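Local coordinates for nitroreductase family protein (Lactobacillus plantarum, PDB 4QLX) that reduces the carbon-carbon double bond of an enone fatty acid with FMN as cofactor, probably using NADH, in a pathway that saturates polyunsaturated fatty acids, at residues Arg26-Asn31 and Gly193-Lys198. Sequence-based numbering, arbitrary orientation.
Sequences RQFDPN and GIAIGK. With FMN (flavin mononucleotide), chain C; KTC (10-oxooctadecanoic acid), chain I.
Phe28 lays its ring against the backbone of Ala195-Gly197, so one partner in this contact is a flat side chain and the other mostly main chain. With CG anti to its own carbonyl carbon (chi1 -52°), the ring runs alongside the strand, and successive atoms meet successive residues. Gly197, having no side chain, lets its backbone lie directly against the ring: Phe28 CD2 comes within 3.5 Å of Gly197 N, approached obliquely, while the carbonyl carbon of Ile196 sits over one face, displaced toward the rim. At the outer part of the ring, Phe28 CE1 meets Ala195 CB at 4.0 Å and Phe28 CZ lies near the Ala195 carbonyl. On Ile196 the CA-CB bond is directed away from the loop, and its side chain packs on Ile34.

Beyond the ring the contact becomes polar. Asp29 N donates to Lys198 O at 2.7 Å with an N-H...O angle of 163°, and a water that donates to Asp29 O accepts from Lys198 N, bridging the two backbones a second time. Asn31 N donates to Asp29 OD1 at 2.8 Å from above the carboxylate plane, an Asx turn that ties the loop to itself just past the cross-link.

In this nitroreductase fold, strand 188-197 is an inner strand of the antiparallel sheet, and the loop between helices 15-20 and 36-46 lies against its C-terminal part. The same loop carries Arg26, whose CA-CB bond points away from the strand; extended from CG to NE, its side chain reaches the flavin: Arg26 NE donates to FMN O2 at 2.7 Å (164°), and NH2 makes a weak bond to N1. Over one guanidinium face lies C14 of the 10-oxooctadecanoic acid, 3.6 Å from Arg26 NH1. Gln83, another FMN-binding residue, touches both Arg26 and Ala195.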
ATOM      1  N   ARG A  26     -13.585   7.940  10.602  1.00 19.89           N
ATOM      2  CA  ARG A  26     -13.080   7.939  11.964  1.00 21.85           C
ATOM      3  C   ARG A  26     -14.180   7.669  12.991  1.00 22.41           C
ATOM      4  O   ARG A  26     -13.897   7.315  14.138  1.00 25.45           O
ATOM      5  CB  ARG A  26     -12.388   9.274  12.271  1.00 26.16           C
ATOM      6  CG  ARG A  26     -11.054   9.444  11.558  1.00 25.45           C
ATOM      7  CD  ARG A  26     -10.508  10.866  11.667  1.00 26.25           C
ATOM      8  NE  ARG A  26      -9.299  11.018  10.853  1.00 23.32           N
ATOM      9  CZ  ARG A  26      -9.302  11.389   9.574  1.00 25.83           C
ATOM     10  NH1 ARG A  26     -10.452  11.661   8.954  1.00 23.87           N
ATOM     11  NH2 ARG A  26      -8.156  11.485   8.913  1.00 21.34           N
ATOM     12  N   GLN A  27     -15.429   7.824  12.580  1.00 24.17           N
ATOM     13  CA  GLN A  27     -16.553   7.512  13.457  1.00 24.77           C
ATOM     14  C   GLN A  27     -17.358   6.408  12.826  1.00 25.04           C
ATOM     15  O   GLN A  27     -17.889   6.564  11.728  1.00 26.95           O
ATOM     16  CB  GLN A  27     -17.433   8.738  13.694  1.00 24.27           C
ATOM     17  CG  GLN A  27     -16.737   9.894  14.351  1.00 31.07           C
ATOM     18  CD  GLN A  27     -17.719  11.004  14.720  1.00 37.64           C
ATOM     19  OE1 GLN A  27     -18.944  10.799  14.725  1.00 38.42           O
ATOM     20  NE2 GLN A  27     -17.189  12.185  15.018  1.00 35.60           N
ATOM     21  N   PHE A  28     -17.437   5.276  13.504  1.00 23.86           N
ATOM     22  CA  PHE A  28     -18.146   4.148  12.941  1.00 25.04           C
ATOM     23  C   PHE A  28     -19.446   3.920  13.679  1.00 28.01           C
ATOM     24  O   PHE A  28     -19.647   4.453  14.761  1.00 25.62           O
ATOM     25  CB  PHE A  28     -17.262   2.899  12.981  1.00 24.76           C
ATOM     26  CG  PHE A  28     -15.916   3.114  12.369  1.00 21.27           C
ATOM     27  CD1 PHE A  28     -14.855   3.569  13.141  1.00 20.01           C
ATOM     28  CD2 PHE A  28     -15.721   2.905  11.014  1.00 21.93           C
ATOM     29  CE1 PHE A  28     -13.615   3.777  12.570  1.00 20.93           C
ATOM     30  CE2 PHE A  28     -14.486   3.103  10.433  1.00 18.93           C
ATOM     31  CZ  PHE A  28     -13.435   3.548  11.206  1.00 22.07           C
ATOM     32  N   ASP A  29     -20.334   3.143  13.076  1.00 29.03           N
ATOM     33  CA  ASP A  29     -21.544   2.722  13.761  1.00 30.30           C
ATOM     34  C   ASP A  29     -21.190   1.695  14.834  1.00 30.13           C
ATOM     35  O   ASP A  29     -20.767   0.578  14.513  1.00 24.24           O
ATOM     36  CB  ASP A  29     -22.545   2.144  12.768  1.00 29.93           C
ATOM     37  CG  ASP A  29     -23.887   1.822  13.412  1.00 34.49           C
ATOM     38  OD1 ASP A  29     -23.983   1.853  14.660  1.00 33.44           O
ATOM     39  OD2 ASP A  29     -24.843   1.520  12.669  1.00 36.97           O
ATOM     40  N   PRO A  30     -21.373   2.065  16.118  1.00 30.40           N
ATOM     41  CA  PRO A  30     -21.043   1.161  17.226  1.00 27.69           C
ATOM     42  C   PRO A  30     -22.020  -0.007  17.357  1.00 26.49           C
ATOM     43  O   PRO A  30     -21.762  -0.903  18.155  1.00 34.06           O
ATOM     44  CB  PRO A  30     -21.122   2.075  18.455  1.00 31.35           C
ATOM     45  CG  PRO A  30     -22.154   3.101  18.072  1.00 24.53           C
ATOM     46  CD  PRO A  30     -21.921   3.350  16.605  1.00 29.61           C
ATOM     47  N   ASN A  31     -23.109  -0.004  16.595  1.00 21.05           N
ATOM     48  CA  ASN A  31     -24.039  -1.129  16.622  1.00 28.07           C
ATOM     49  C   ASN A  31     -23.657  -2.262  15.676  1.00 32.78           C
ATOM     50  O   ASN A  31     -24.234  -3.353  15.753  1.00 32.47           O
ATOM     51  CB  ASN A  31     -25.453  -0.669  16.281  1.00 32.08           C
ATOM     52  CG  ASN A  31     -26.005   0.295  17.306  1.00 28.62           C
ATOM     53  OD1 ASN A  31     -25.847   0.089  18.505  1.00 27.51           O
ATOM     54  ND2 ASN A  31     -26.616   1.377  16.834  1.00 30.69           N
ATOM     55  N   GLY A 193      -1.996   1.537  12.938  1.00 21.50           N
ATOM     56  CA  GLY A 193      -3.256   0.870  13.212  1.00 19.34           C
ATOM     57  C   GLY A 193      -4.210   1.052  12.045  1.00 20.15           C
ATOM     58  O   GLY A 193      -4.157   2.059  11.332  1.00 20.89           O
ATOM     59  N   ILE A 194      -5.062   0.062  11.827  1.00 16.70           N
ATOM     60  CA  ILE A 194      -6.146   0.179  10.856  1.00 17.57           C
ATOM     61  C   ILE A 194      -7.463   0.020  11.608  1.00 21.04           C
ATOM     62  O   ILE A 194      -7.798  -1.083  12.044  1.00 19.38           O
ATOM     63  CB  ILE A 194      -6.072  -0.883   9.739  1.00 18.57           C
ATOM     64  CG1 ILE A 194      -4.710  -0.881   9.016  1.00 19.04           C
ATOM     65  CG2 ILE A 194      -7.213  -0.714   8.745  1.00 17.19           C
ATOM     66  CD1 ILE A 194      -4.344   0.414   8.330  1.00 16.21           C
ATOM     67  N   ALA A 195      -8.209   1.111  11.778  1.00 19.69           N
ATOM     68  CA  ALA A 195      -9.529   1.015  12.392  1.00 17.73           C
ATOM     69  C   ALA A 195     -10.541   0.663  11.324  1.00 17.98           C
ATOM     70  O   ALA A 195     -10.541   1.269  10.270  1.00 19.92           O
ATOM     71  CB  ALA A 195      -9.910   2.336  13.090  1.00 18.87           C
ATOM     72  N   ILE A 196     -11.413  -0.304  11.601  1.00 18.07           N
ATOM     73  CA  ILE A 196     -12.392  -0.773  10.618  1.00 17.92           C
ATOM     74  C   ILE A 196     -13.813  -0.811  11.201  1.00 22.20           C
ATOM     75  O   ILE A 196     -14.004  -1.183  12.362  1.00 22.65           O
ATOM     76  CB  ILE A 196     -12.035  -2.201  10.108  1.00 16.27           C
ATOM     77  CG1 ILE A 196     -10.594  -2.264   9.575  1.00 18.66           C
ATOM     78  CG2 ILE A 196     -13.029  -2.690   9.063  1.00 20.25           C
ATOM     79  CD1 ILE A 196     -10.203  -3.664   9.012  1.00 17.78           C
ATOM     80  N   GLY A 197     -14.805  -0.429  10.398  1.00 22.63           N
ATOM     81  CA  GLY A 197     -16.201  -0.605  10.770  1.00 24.01           C
ATOM     82  C   GLY A 197     -17.133  -0.066   9.704  1.00 25.85           C
ATOM     83  O   GLY A 197     -16.684   0.273   8.611  1.00 23.81           O
ATOM     84  N   LYS A 198     -18.429  -0.001  10.010  1.00 26.03           N
ATOM     85  CA  LYS A 198     -19.409   0.659   9.144  1.00 28.07           C
ATOM     86  C   LYS A 198     -19.415   2.142   9.420  1.00 26.76           C
ATOM     87  O   LYS A 198     -19.441   2.552  10.575  1.00 26.60           O
ATOM     88  CB  LYS A 198     -20.833   0.124   9.363  1.00 30.12           C
ATOM     89  CG  LYS A 198     -21.209  -1.122   8.588  1.00 35.61           C
ATOM     90  CD  LYS A 198     -21.494  -0.804   7.128  1.00 36.89           C
ATOM     91  CE  LYS A 198     -22.640   0.184   6.985  1.00 46.61           C
ATOM     92  NZ  LYS A 198     -22.966   0.418   5.543  1.00 50.55           N
TER
HETATM   93  N1  FMN C 301      -5.749  10.010  10.710  1.00 20.93           N
HETATM   94  C2  FMN C 301      -6.018  10.319  12.027  1.00 22.16           C
HETATM   95  O2  FMN C 301      -7.094  10.810  12.341  1.00 24.40           O
HETATM   96  N3  FMN C 301      -5.096  10.086  13.012  1.00 23.84           N
HETATM   97  C4  FMN C 301      -3.883   9.529  12.679  1.00 22.66           C
HETATM   98  O4  FMN C 301      -3.046   9.326  13.548  1.00 19.85           O
HETATM   99  C4A FMN C 301      -3.597   9.228  11.358  1.00 22.25           C
HETATM  100  N5  FMN C 301      -2.380   8.679  11.043  1.00 26.56           N
HETATM  101  C5A FMN C 301      -2.079   8.343   9.745  1.00 23.14           C
HETATM  102  C6  FMN C 301      -0.839   7.783   9.502  1.00 25.95           C
HETATM  103  C7  FMN C 301      -0.493   7.423   8.211  1.00 27.20           C
HETATM  104  C7M FMN C 301       0.840   6.807   7.930  1.00 22.85           C
HETATM  105  C8  FMN C 301      -1.391   7.634   7.180  1.00 26.73           C
HETATM  106  C8M FMN C 301      -0.971   7.219   5.809  1.00 23.43           C
HETATM  107  C9  FMN C 301      -2.648   8.199   7.428  1.00 22.83           C
HETATM  108  C9A FMN C 301      -3.000   8.563   8.730  1.00 21.88           C
HETATM  109  N10 FMN C 301      -4.236   9.142   9.050  1.00 22.42           N
HETATM  110  C10 FMN C 301      -4.526   9.462  10.364  1.00 22.39           C
HETATM  111  C1' FMN C 301      -5.287   9.421   8.005  1.00 17.32           C
HETATM  112  C2' FMN C 301      -4.854  10.633   7.149  1.00 23.00           C
HETATM  113  O2' FMN C 301      -5.028  11.841   7.860  1.00 20.43           O
HETATM  114  C3' FMN C 301      -5.605  10.706   5.822  1.00 22.04           C
HETATM  115  O3' FMN C 301      -5.208   9.600   5.031  1.00 20.19           O
HETATM  116  C4' FMN C 301      -5.326  11.976   5.005  1.00 23.19           C
HETATM  117  O4' FMN C 301      -5.759  13.151   5.658  1.00 23.78           O
HETATM  118  C5' FMN C 301      -6.006  11.885   3.641  1.00 21.15           C
HETATM  119  O5' FMN C 301      -7.400  11.712   3.778  1.00 19.51           O
HETATM  120  P   FMN C 301      -8.118  10.407   3.156  1.00 20.59           P
HETATM  121  O1P FMN C 301      -9.585  10.508   3.516  1.00 19.07           O
HETATM  122  O2P FMN C 301      -7.507   9.150   3.752  1.00 21.75           O
HETATM  123  O3P FMN C 301      -7.961  10.373   1.653  1.00 19.25           O
HETATM  124  O1  KTC I 301     -13.293  16.230  11.695  1.00 53.03           O
HETATM  125  C17 KTC I 301     -12.600  15.490  10.999  1.00 47.30           C
HETATM  126  O   KTC I 301     -13.173  14.686  10.100  1.00 51.59           O
HETATM  127  C16 KTC I 301     -11.098  15.489  11.144  1.00 41.81           C
HETATM  128  C15 KTC I 301     -10.474  15.842   9.803  1.00 34.15           C
HETATM  129  C14 KTC I 301      -9.214  15.022   9.567  1.00 35.42           C
HETATM  130  C13 KTC I 301      -8.136  15.361  10.585  1.00 33.70           C
HETATM  131  C12 KTC I 301      -6.840  14.628  10.276  1.00 27.05           C
HETATM  132  C11 KTC I 301      -5.678  15.274  11.018  1.00 30.35           C
HETATM  133  C10 KTC I 301      -4.364  14.546  10.728  1.00 26.96           C
HETATM  134  C9  KTC I 301      -4.315  13.198  11.429  1.00 24.56           C
HETATM  135  C8  KTC I 301      -3.105  12.460  10.918  1.00 24.35           C
HETATM  136  O2  KTC I 301      -3.041  12.113   9.741  1.00 20.87           O
HETATM  137  C7  KTC I 301      -1.970  12.167  11.867  1.00 25.71           C
HETATM  138  C6  KTC I 301      -0.874  11.437  11.104  1.00 28.51           C
HETATM  139  C5  KTC I 301      -0.065  10.575  12.059  1.00 27.90           C
HETATM  140  C4  KTC I 301       1.178  11.324  12.517  1.00 28.83           C
HETATM  141  C3  KTC I 301       1.588  10.780  13.872  1.00 34.96           C
HETATM  142  C2  KTC I 301       3.095  10.619  13.964  1.00 38.87           C
HETATM  143  C1  KTC I 301       3.567  10.761  15.412  1.00 39.87           C
HETATM  144  C   KTC I 301       2.820   9.855  16.373  1.00 37.05           C
HETATM  145  O   HOH W   1     -18.571  -0.091  12.909  1.00 23.21           O